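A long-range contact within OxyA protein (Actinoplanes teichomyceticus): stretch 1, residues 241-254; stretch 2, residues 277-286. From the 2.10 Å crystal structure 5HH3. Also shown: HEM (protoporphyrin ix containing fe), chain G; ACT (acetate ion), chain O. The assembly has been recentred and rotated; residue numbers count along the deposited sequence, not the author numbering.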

ATOM      1  N   ASP B 241      21.465   0.341  -4.264  1.00 32.61           N
ATOM      2  CA  ASP B 241      20.718   1.313  -3.449  1.00 33.53           C
ATOM      3  C   ASP B 241      21.070   1.239  -1.971  1.00 32.43           C
ATOM      4  O   ASP B 241      21.369   2.279  -1.354  1.00 31.70           O
ATOM      5  N   GLN B 242      21.062   0.020  -1.435  1.00 31.68           N
ATOM      6  CA  GLN B 242      21.445  -0.248  -0.044  1.00 31.82           C
ATOM      7  C   GLN B 242      22.862   0.258   0.246  1.00 31.18           C
ATOM      8  O   GLN B 242      23.096   0.927   1.254  1.00 29.48           O
ATOM      9  N   VAL B 243      23.789  -0.044  -0.663  1.00 30.58           N
ATOM     10  CA  VAL B 243      25.180   0.323  -0.481  1.00 30.08           C
ATOM     11  C   VAL B 243      25.361   1.843  -0.584  1.00 29.74           C
ATOM     12  O   VAL B 243      26.054   2.420   0.228  1.00 28.94           O
ATOM     13  N   ALA B 244      24.763   2.469  -1.596  1.00 29.72           N
ATOM     14  CA  ALA B 244      24.839   3.916  -1.757  1.00 29.98           C
ATOM     15  C   ALA B 244      24.273   4.671  -0.557  1.00 30.02           C
ATOM     16  O   ALA B 244      24.902   5.629  -0.073  1.00 29.63           O
ATOM     17  N   ARG B 245      23.106   4.243  -0.059  1.00 29.10           N
ATOM     18  CA  ARG B 245      22.476   4.913   1.082  1.00 28.88           C
ATOM     19  C   ARG B 245      23.310   4.802   2.345  1.00 28.54           C
ATOM     20  O   ARG B 245      23.426   5.772   3.095  1.00 28.67           O
ATOM     21  N   PHE B 246      23.891   3.628   2.577  1.00 28.13           N
ATOM     22  CA  PHE B 246      24.797   3.424   3.706  1.00 28.66           C
ATOM     23  C   PHE B 246      26.066   4.300   3.643  1.00 29.16           C
ATOM     24  O   PHE B 246      26.470   4.864   4.648  1.00 29.10           O
ATOM     25  N   LEU B 247      26.710   4.355   2.478  1.00 28.99           N
ATOM     26  CA  LEU B 247      27.927   5.154   2.315  1.00 30.38           C
ATOM     27  C   LEU B 247      27.643   6.652   2.501  1.00 30.76           C
ATOM     28  O   LEU B 247      28.451   7.358   3.092  1.00 30.44           O
ATOM     29  N   ALA B 248      26.482   7.117   2.031  1.00 31.30           N
ATOM     30  CA  ALA B 248      26.069   8.510   2.262  1.00 32.44           C
ATOM     31  C   ALA B 248      25.858   8.768   3.758  1.00 32.13           C
ATOM     32  O   ALA B 248      26.339   9.774   4.268  1.00 32.47           O
ATOM     33  N   ALA B 249      25.182   7.853   4.456  1.00 30.98           N
ATOM     34  CA  ALA B 249      24.985   8.008   5.906  1.00 31.21           C
ATOM     35  C   ALA B 249      26.296   7.868   6.691  1.00 31.85           C
ATOM     36  O   ALA B 249      26.489   8.546   7.707  1.00 32.70           O
ATOM     37  N   GLY B 250      27.193   7.004   6.212  1.00 31.38           N
ATOM     38  CA  GLY B 250      28.530   6.881   6.770  1.00 31.95           C
ATOM     39  C   GLY B 250      29.354   8.147   6.648  1.00 33.61           C
ATOM     40  O   GLY B 250      29.970   8.581   7.629  1.00 33.61           O
ATOM     41  N   ALA B 251      29.376   8.738   5.445  1.00 34.05           N
ATOM     42  CA  ALA B 251      30.067   9.999   5.229  1.00 35.65           C
ATOM     43  C   ALA B 251      29.520  11.106   6.151  1.00 36.45           C
ATOM     44  O   ALA B 251      30.302  11.936   6.648  1.00 38.07           O
ATOM     45  N   TRP B 252      28.202  11.119   6.376  1.00 34.91           N
ATOM     46  CA  TRP B 252      27.579  12.094   7.275  1.00 36.42           C
ATOM     47  C   TRP B 252      28.066  11.879   8.708  1.00 36.36           C
ATOM     48  O   TRP B 252      28.460  12.835   9.369  1.00 37.15           O
ATOM     49  N   LEU B 253      28.058  10.625   9.168  1.00 35.12           N
ATOM     50  CA  LEU B 253      28.564  10.280  10.495  1.00 35.97           C
ATOM     51  C   LEU B 253      30.041  10.656  10.662  1.00 38.00           C
ATOM     52  O   LEU B 253      30.445  11.125  11.740  1.00 37.33           O
ATOM     53  N   MET B 254      30.839  10.472   9.604  1.00 38.06           N
ATOM     54  CA  MET B 254      32.252  10.876   9.633  1.00 40.90           C
ATOM     55  C   MET B 254      32.458  12.388   9.742  1.00 41.37           C
ATOM     56  O   MET B 254      33.279  12.831  10.537  1.00 41.00           O
ATOM     57  N   GLU B 277      30.090  -1.634  14.711  1.00 34.68           N
ATOM     58  CA  GLU B 277      29.501  -0.481  15.417  1.00 34.63           C
ATOM     59  C   GLU B 277      28.882   0.556  14.469  1.00 33.12           C
ATOM     60  O   GLU B 277      27.819   1.089  14.752  1.00 33.40           O
ATOM     61  N   VAL B 278      29.536   0.843  13.357  1.00 33.01           N
ATOM     62  CA  VAL B 278      29.007   1.803  12.390  1.00 32.04           C
ATOM     63  C   VAL B 278      27.695   1.280  11.833  1.00 31.18           C
ATOM     64  O   VAL B 278      26.722   2.023  11.735  1.00 29.73           O
ATOM     65  N   ILE B 279      27.678  -0.008  11.475  1.00 30.80           N
ATOM     66  CA  ILE B 279      26.465  -0.659  10.975  1.00 29.58           C
ATOM     67  C   ILE B 279      25.337  -0.678  12.026  1.00 27.77           C
ATOM     68  O   ILE B 279      24.193  -0.336  11.710  1.00 25.99           O
ATOM     69  N   ARG B 280      25.658  -1.064  13.253  1.00 28.72           N
ATOM     70  CA  ARG B 280      24.679  -1.039  14.358  1.00 29.44           C
ATOM     71  C   ARG B 280      24.038   0.337  14.539  1.00 29.38           C
ATOM     72  O   ARG B 280      22.816   0.458  14.621  1.00 29.64           O
ATOM     73  N   TYR B 281      24.878   1.356  14.633  1.00 30.44           N
ATOM     74  CA  TYR B 281      24.413   2.716  14.911  1.00 30.94           C
ATOM     75  C   TYR B 281      23.575   3.260  13.766  1.00 29.78           C
ATOM     76  O   TYR B 281      22.514   3.808  14.009  1.00 30.05           O
ATOM     77  N   LEU B 282      24.028   3.083  12.529  1.00 29.38           N
ATOM     78  CA  LEU B 282      23.318   3.644  11.376  1.00 28.88           C
ATOM     79  C   LEU B 282      22.028   2.906  10.998  1.00 28.68           C
ATOM     80  O   LEU B 282      21.039   3.557  10.640  1.00 26.27           O
ATOM     81  N   THR B 283      22.077   1.573  11.026  1.00 29.03           N
ATOM     82  CA  THR B 283      20.936   0.693  10.661  1.00 28.84           C
ATOM     83  C   THR B 283      20.110   1.259   9.504  1.00 29.46           C
ATOM     84  O   THR B 283      18.965   1.693   9.699  1.00 28.41           O
ATOM     85  N   THR B 284      20.706   1.267   8.308  1.00 29.67           N
ATOM     86  CA  THR B 284      20.128   1.963   7.168  1.00 30.95           C
ATOM     87  C   THR B 284      18.987   1.189   6.472  1.00 30.83           C
ATOM     88  O   THR B 284      18.313   1.754   5.620  1.00 30.45           O
ATOM     89  N   ASP B 285      18.775  -0.068   6.850  1.00 30.51           N
ATOM     90  CA  ASP B 285      17.546  -0.810   6.508  1.00 31.43           C
ATOM     91  C   ASP B 285      16.817  -1.086   7.830  1.00 29.14           C
ATOM     92  O   ASP B 285      17.142  -2.026   8.548  1.00 29.07           O
ATOM     93  N   GLU B 286      15.853  -0.235   8.158  1.00 27.61           N
ATOM     94  CA  GLU B 286      15.297  -0.186   9.505  1.00 27.85           C
ATOM     95  C   GLU B 286      14.346  -1.322   9.892  1.00 27.57           C
ATOM     96  O   GLU B 286      14.140  -1.562  11.093  1.00 27.32           O
TER

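The segment 277-286 crosses the helix 241-254 almost at a right angle: the axes of helices 277-282 and 241-254 run at 98° to each other and approach to 11.0 Å, and the contact buries 576 Å² in total. Its helical part supplies an apolar patch, and the loop that follows brings polar groups toward the haem.

At the start of the segment, Glu277 and Arg280 take no part in the packing. They form a salt bridge one helical turn apart, with Arg280 NH2 3.0 Å from Glu277 OE1, and the CA-to-CB bond of Arg280 points away from the other helix. Val278, with chi1 t, points toward it instead. Its CG1 lies 4.0 Å from Phe246 CZ and, more loosely, 4.4 Å from Leu253 CD2. Ile279 is set sideways, yet in its m, t rotamer it brings CG1 to 3.6 Å from Phe246 CZ. The tip of the phenylalanine ring is thus touched by two successive residues, a position it reaches because its t rotamer carries the ring nearer to the segment than its own sideways CA-to-CB bond would suggest.

Tyr281 also starts sideways, and chi1 t swings its ring closer, so that CE2 comes to 3.7 Å from Leu253 CD1. Leu253, itself t, p, points toward the segment and reaches Leu282 as well, with 4.1 Å between Leu253 CD2 and Leu282 CD2.

Leu282 is the knob of the interface. In the m, t rotamer it points into a hole formed by Phe246, Ala249, Gly250 and Leu253. Its CD1 sits over one face of the Phe246 ring, 4.1 Å from Phe246 CE2, and lies 4.0 Å from Ala249 CB and 3.7 Å from Gly250 N.

Thr283 leaves helical geometry with positive phi; its CA-to-CB bond points away, and OG1 donates back to Arg280 O at 2.7 Å. The chain then returns with Thr284 pointing toward the helix. Here chi1 is p, placing CG2 4.0 Å from Ala249 CB and OG1 at the edge of the Phe246 ring, 3.4 Å from Phe246 CD2. Thr284 OG1 donates to water 1 at 2.6 Å, and this water in turn donates to Gln242 O and Gln242 OE1, both at 2.8 Å. The carbonyl Thr284 O accepts a nearly linear hydrogen bond from Arg245 NH1 at 2.8 Å; Arg245, m, t, m, has its CA-to-CB bond toward the segment. The guanidinium is further held by a salt bridge from NE to Asp241 OD2, 2.8 Å, while Arg245 NH2 donates to the acetate OXT at 3.1 Å.

Asp285, chi1 t, points toward the helix and accepts a hydrogen bond at OD2 from Gln242 NE2, 2.9 Å away. Gln242, chi1 m with chi2 between wells at -97°, starts sideways, but its end comes nearer. The same amide nitrogen donates to water 2 at 3.0 Å, which ligates the haem FE at 2.1 Å, so the glutamine links the loop to the iron's water ligand. Glu286 makes no contact with the helix.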

ATOM      1  CB  ASP B 241      19.196   1.153  -3.619  1.00 34.29           C
ATOM      2  CG  ASP B 241      18.422   2.250  -2.915  1.00 35.42           C
ATOM      3  OD1 ASP B 241      18.291   3.332  -3.497  1.00 37.84           O
ATOM      4  OD2 ASP B 241      17.973   2.047  -1.769  1.00 35.59           O
ATOM      5  CB  GLN B 242      21.380  -1.745   0.278  1.00 33.08           C
ATOM      6  CG  GLN B 242      19.987  -2.355   0.354  1.00 34.38           C
ATOM      7  CD  GLN B 242      19.447  -2.467   1.780  1.00 35.23           C
ATOM      8  OE1 GLN B 242      19.706  -1.616   2.675  1.00 36.92           O
ATOM      9  NE2 GLN B 242      18.674  -3.510   2.005  1.00 35.48           N
ATOM     10  CB  VAL B 243      26.093  -0.402  -1.481  1.00 31.19           C
ATOM     11  CG1 VAL B 243      27.513   0.172  -1.472  1.00 31.50           C
ATOM     12  CG2 VAL B 243      26.099  -1.902  -1.180  1.00 31.83           C
ATOM     13  CB  ALA B 244      24.133   4.355  -3.025  1.00 31.38           C
ATOM     14  CB  ARG B 245      21.043   4.407   1.326  1.00 29.16           C
ATOM     15  CG  ARG B 245      20.049   4.940   0.287  1.00 30.92           C
ATOM     16  CD  ARG B 245      18.596   4.561   0.578  1.00 30.39           C
ATOM     17  NE  ARG B 245      18.404   3.135   0.770  1.00 30.72           N
ATOM     18  CZ  ARG B 245      18.398   2.478   1.928  1.00 31.51           C
ATOM     19  NH1 ARG B 245      18.587   3.078   3.121  1.00 31.39           N
ATOM     20  NH2 ARG B 245      18.223   1.168   1.892  1.00 34.28           N
ATOM     21  CB  PHE B 246      25.202   1.963   3.809  1.00 29.01           C
ATOM     22  CG  PHE B 246      25.977   1.653   5.041  1.00 30.04           C
ATOM     23  CD1 PHE B 246      27.360   1.810   5.069  1.00 31.40           C
ATOM     24  CD2 PHE B 246      25.325   1.224   6.193  1.00 30.84           C
ATOM     25  CE1 PHE B 246      28.077   1.541   6.216  1.00 31.75           C
ATOM     26  CE2 PHE B 246      26.033   0.978   7.356  1.00 31.21           C
ATOM     27  CZ  PHE B 246      27.409   1.104   7.362  1.00 31.99           C
ATOM     28  CB  LEU B 247      28.583   4.896   0.950  1.00 30.59           C
ATOM     29  CG  LEU B 247      29.228   3.523   0.742  1.00 30.60           C
ATOM     30  CD1 LEU B 247      29.724   3.395  -0.695  1.00 30.94           C
ATOM     31  CD2 LEU B 247      30.354   3.281   1.734  1.00 31.32           C
ATOM     32  CB  ALA B 248      24.822   8.868   1.457  1.00 32.50           C
ATOM     33  CB  ALA B 249      23.938   7.043   6.432  1.00 30.38           C
ATOM     34  CB  ALA B 251      29.981  10.426   3.767  1.00 36.30           C
ATOM     35  CB  TRP B 252      26.051  12.014   7.181  1.00 36.33           C
ATOM     36  CG  TRP B 252      25.276  13.002   8.020  1.00 37.53           C
ATOM     37  CD1 TRP B 252      25.740  14.155   8.586  1.00 39.50           C
ATOM     38  CD2 TRP B 252      23.879  12.943   8.337  1.00 38.15           C
ATOM     39  NE1 TRP B 252      24.733  14.797   9.255  1.00 40.02           N
ATOM     40  CE2 TRP B 252      23.578  14.085   9.112  1.00 39.47           C
ATOM     41  CE3 TRP B 252      22.853  12.032   8.044  1.00 37.86           C
ATOM     42  CZ2 TRP B 252      22.298  14.342   9.606  1.00 40.30           C
ATOM     43  CZ3 TRP B 252      21.579  12.283   8.536  1.00 38.24           C
ATOM     44  CH2 TRP B 252      21.310  13.431   9.308  1.00 38.65           C
ATOM     45  CB  LEU B 253      28.343   8.791  10.812  1.00 34.83           C
ATOM     46  CG  LEU B 253      28.648   8.328  12.245  1.00 35.40           C
ATOM     47  CD1 LEU B 253      27.700   8.951  13.241  1.00 36.09           C
ATOM     48  CD2 LEU B 253      28.585   6.822  12.366  1.00 34.51           C
ATOM     49  CB  MET B 254      33.002  10.355   8.418  1.00 42.57           C
ATOM     50  CG  MET B 254      33.075   8.830   8.376  1.00 43.10           C
ATOM     51  SD  MET B 254      33.744   8.243   6.812  1.00 46.58           S
ATOM     52  CE  MET B 254      35.325   9.115   6.875  1.00 44.87           C
ATOM     53  CB  GLU B 277      30.522   0.187  16.336  1.00 36.20           C
ATOM     54  CG  GLU B 277      30.030   1.436  17.054  1.00 36.47           C
ATOM     55  CD  GLU B 277      28.990   1.183  18.125  1.00 37.14           C
ATOM     56  OE1 GLU B 277      28.560   2.181  18.737  1.00 37.96           O
ATOM     57  OE2 GLU B 277      28.577   0.018  18.381  1.00 36.63           O
ATOM     58  CB  VAL B 278      29.998   2.086  11.241  1.00 32.93           C
ATOM     59  CG1 VAL B 278      29.385   3.023  10.195  1.00 32.69           C
ATOM     60  CG2 VAL B 278      31.268   2.709  11.779  1.00 34.58           C
ATOM     61  CB  ILE B 279      26.758  -2.091  10.459  1.00 29.75           C
ATOM     62  CG1 ILE B 279      27.570  -2.018   9.161  1.00 31.09           C
ATOM     63  CG2 ILE B 279      25.453  -2.843  10.249  1.00 29.21           C
ATOM     64  CD1 ILE B 279      28.227  -3.314   8.720  1.00 32.01           C
ATOM     65  CB  ARG B 280      25.318  -1.430  15.698  1.00 31.06           C
ATOM     66  CG  ARG B 280      24.318  -1.500  16.865  1.00 31.17           C
ATOM     67  CD  ARG B 280      24.995  -1.433  18.222  1.00 33.29           C
ATOM     68  NE  ARG B 280      25.590  -0.119  18.481  1.00 34.48           N
ATOM     69  CZ  ARG B 280      24.956   0.949  18.966  1.00 35.06           C
ATOM     70  NH1 ARG B 280      23.660   0.920  19.267  1.00 35.16           N
ATOM     71  NH2 ARG B 280      25.634   2.075  19.159  1.00 36.45           N
ATOM     72  CB  TYR B 281      25.589   3.642  15.197  1.00 32.45           C
ATOM     73  CG  TYR B 281      25.188   5.031  15.650  1.00 32.95           C
ATOM     74  CD1 TYR B 281      24.669   5.243  16.918  1.00 33.72           C
ATOM     75  CD2 TYR B 281      25.315   6.118  14.799  1.00 33.26           C
ATOM     76  CE1 TYR B 281      24.302   6.518  17.346  1.00 35.24           C
ATOM     77  CE2 TYR B 281      24.954   7.387  15.205  1.00 34.93           C
ATOM     78  CZ  TYR B 281      24.458   7.581  16.482  1.00 35.40           C
ATOM     79  OH  TYR B 281      24.119   8.828  16.879  1.00 37.84           O
ATOM     80  CB  LEU B 282      24.226   3.732  10.142  1.00 29.55           C
ATOM     81  CG  LEU B 282      25.395   4.716  10.221  1.00 30.54           C
ATOM     82  CD1 LEU B 282      26.144   4.732   8.898  1.00 30.70           C
ATOM     83  CD2 LEU B 282      24.911   6.109  10.587  1.00 30.47           C
ATOM     84  CB  THR B 283      20.035   0.391  11.899  1.00 28.39           C
ATOM     85  OG1 THR B 283      20.848  -0.185  12.932  1.00 29.00           O
ATOM     86  CG2 THR B 283      18.911  -0.588  11.538  1.00 27.25           C
ATOM     87  CB  THR B 284      21.212   2.359   6.132  1.00 31.97           C
ATOM     88  OG1 THR B 284      21.999   1.218   5.780  1.00 32.21           O
ATOM     89  CG2 THR B 284      22.124   3.446   6.709  1.00 32.90           C
ATOM     90  CB  ASP B 285      17.901  -2.104   5.765  1.00 34.81           C
ATOM     91  CG  ASP B 285      16.727  -2.676   4.932  1.00 39.32           C
ATOM     92  OD1 ASP B 285      15.651  -2.033   4.847  1.00 44.74           O
ATOM     93  OD2 ASP B 285      16.903  -3.766   4.335  1.00 41.56           O
ATOM     94  CB  GLU B 286      14.594   1.145   9.748  1.00 28.96           C
ATOM     95  CG  GLU B 286      15.506   2.357   9.820  1.00 30.46           C
ATOM     96  CD  GLU B 286      15.625   3.126   8.502  1.00 32.69           C
ATOM     97  OE1 GLU B 286      15.221   2.586   7.444  1.00 32.56           O
ATOM     98  OE2 GLU B 286      16.140   4.279   8.521  1.00 33.28           O
TER
HETATM   99  CHA HEM G 401      18.013  -9.498   2.367  1.00 28.02           C
HETATM  100  CHB HEM G 401      21.097  -8.834  -1.319  1.00 30.51           C
HETATM  101  CHC HEM G 401      23.033  -5.033   1.023  1.00 30.69           C
HETATM  102  CHD HEM G 401      20.006  -5.770   4.701  1.00 28.31           C
HETATM  103  C1A HEM G 401      18.666  -9.615   1.163  1.00 30.41           C
HETATM  104  C2A HEM G 401      18.297 -10.534   0.141  1.00 30.00           C
HETATM  105  C3A HEM G 401      19.170 -10.358  -0.889  1.00 30.86           C
HETATM  106  C4A HEM G 401      20.077  -9.325  -0.518  1.00 31.46           C
HETATM  107  CMA HEM G 401      19.168 -11.097  -2.203  1.00 31.68           C
HETATM  108  CAA HEM G 401      17.157 -11.531   0.210  1.00 28.43           C
HETATM  109  CBA HEM G 401      17.672 -12.823   0.843  1.00 27.63           C
HETATM  110  CGA HEM G 401      16.618 -13.907   1.004  1.00 28.21           C
HETATM  111  O1A HEM G 401      15.391 -13.648   1.052  1.00 26.09           O
HETATM  112  O2A HEM G 401      16.983 -15.108   1.112  1.00 27.86           O
HETATM  113  C1B HEM G 401      21.903  -7.718  -1.016  1.00 31.57           C
HETATM  114  C2B HEM G 401      22.919  -7.191  -1.883  1.00 32.86           C
HETATM  115  C3B HEM G 401      23.478  -6.111  -1.235  1.00 33.45           C
HETATM  116  C4B HEM G 401      22.756  -6.011   0.063  1.00 31.80           C
HETATM  117  CMB HEM G 401      23.311  -7.720  -3.247  1.00 32.75           C
HETATM  118  CAB HEM G 401      24.590  -5.204  -1.618  1.00 35.33           C
HETATM  119  CBB HEM G 401      25.410  -5.328  -2.666  1.00 39.36           C
HETATM  120  C1C HEM G 401      22.382  -4.864   2.238  1.00 30.37           C
HETATM  121  C2C HEM G 401      22.666  -3.862   3.190  1.00 29.88           C
HETATM  122  C3C HEM G 401      21.783  -4.068   4.258  1.00 31.49           C
HETATM  123  C4C HEM G 401      20.985  -5.217   3.921  1.00 30.10           C
HETATM  124  CMC HEM G 401      23.712  -2.770   3.055  1.00 30.30           C
HETATM  125  CAC HEM G 401      21.640  -3.326   5.537  1.00 33.21           C
HETATM  126  CBC HEM G 401      22.395  -2.315   5.960  1.00 38.31           C
HETATM  127  C1D HEM G 401      19.229  -6.859   4.309  1.00 28.56           C
HETATM  128  C2D HEM G 401      18.151  -7.363   5.187  1.00 29.49           C
HETATM  129  C3D HEM G 401      17.591  -8.398   4.545  1.00 28.43           C
HETATM  130  C4D HEM G 401      18.340  -8.511   3.275  1.00 27.50           C
HETATM  131  CMD HEM G 401      17.696  -6.861   6.539  1.00 28.15           C
HETATM  132  CAD HEM G 401      16.432  -9.237   5.067  1.00 26.89           C
HETATM  133  CBD HEM G 401      15.040  -8.652   4.784  1.00 26.24           C
HETATM  134  CGD HEM G 401      13.937  -9.560   5.351  1.00 26.34           C
HETATM  135  O1D HEM G 401      12.728  -9.308   5.204  1.00 25.33           O
HETATM  136  O2D HEM G 401      14.172 -10.591   5.995  1.00 25.65           O
HETATM  137  NA  HEM G 401      19.768  -8.890   0.753  1.00 30.75           N
HETATM  138  NB  HEM G 401      21.875  -7.006   0.115  1.00 31.09           N
HETATM  139  NC  HEM G 401      21.403  -5.690   2.712  1.00 29.88           N
HETATM  140  ND  HEM G 401      19.330  -7.600   3.187  1.00 28.17           N
HETATM  141 FE   HEM G 401      20.553  -7.326   1.722  1.00 28.35          FE
HETATM  142  C   ACT O 409      16.313  -1.172  -0.952  1.00 83.36           C
HETATM  143  O   ACT O 409      16.044  -1.221  -2.173  1.00 84.47           O
HETATM  144  OXT ACT O 409      17.233  -0.448  -0.510  1.00 80.17           O
HETATM  145  CH3 ACT O 409      15.507  -2.007   0.001  1.00 80.27           C
HETATM  146  O   HOH W   1      21.286   0.592   3.323  1.00 34.40           O
HETATM  147  O   HOH W   2      19.074  -6.214   0.722  1.00 34.09           O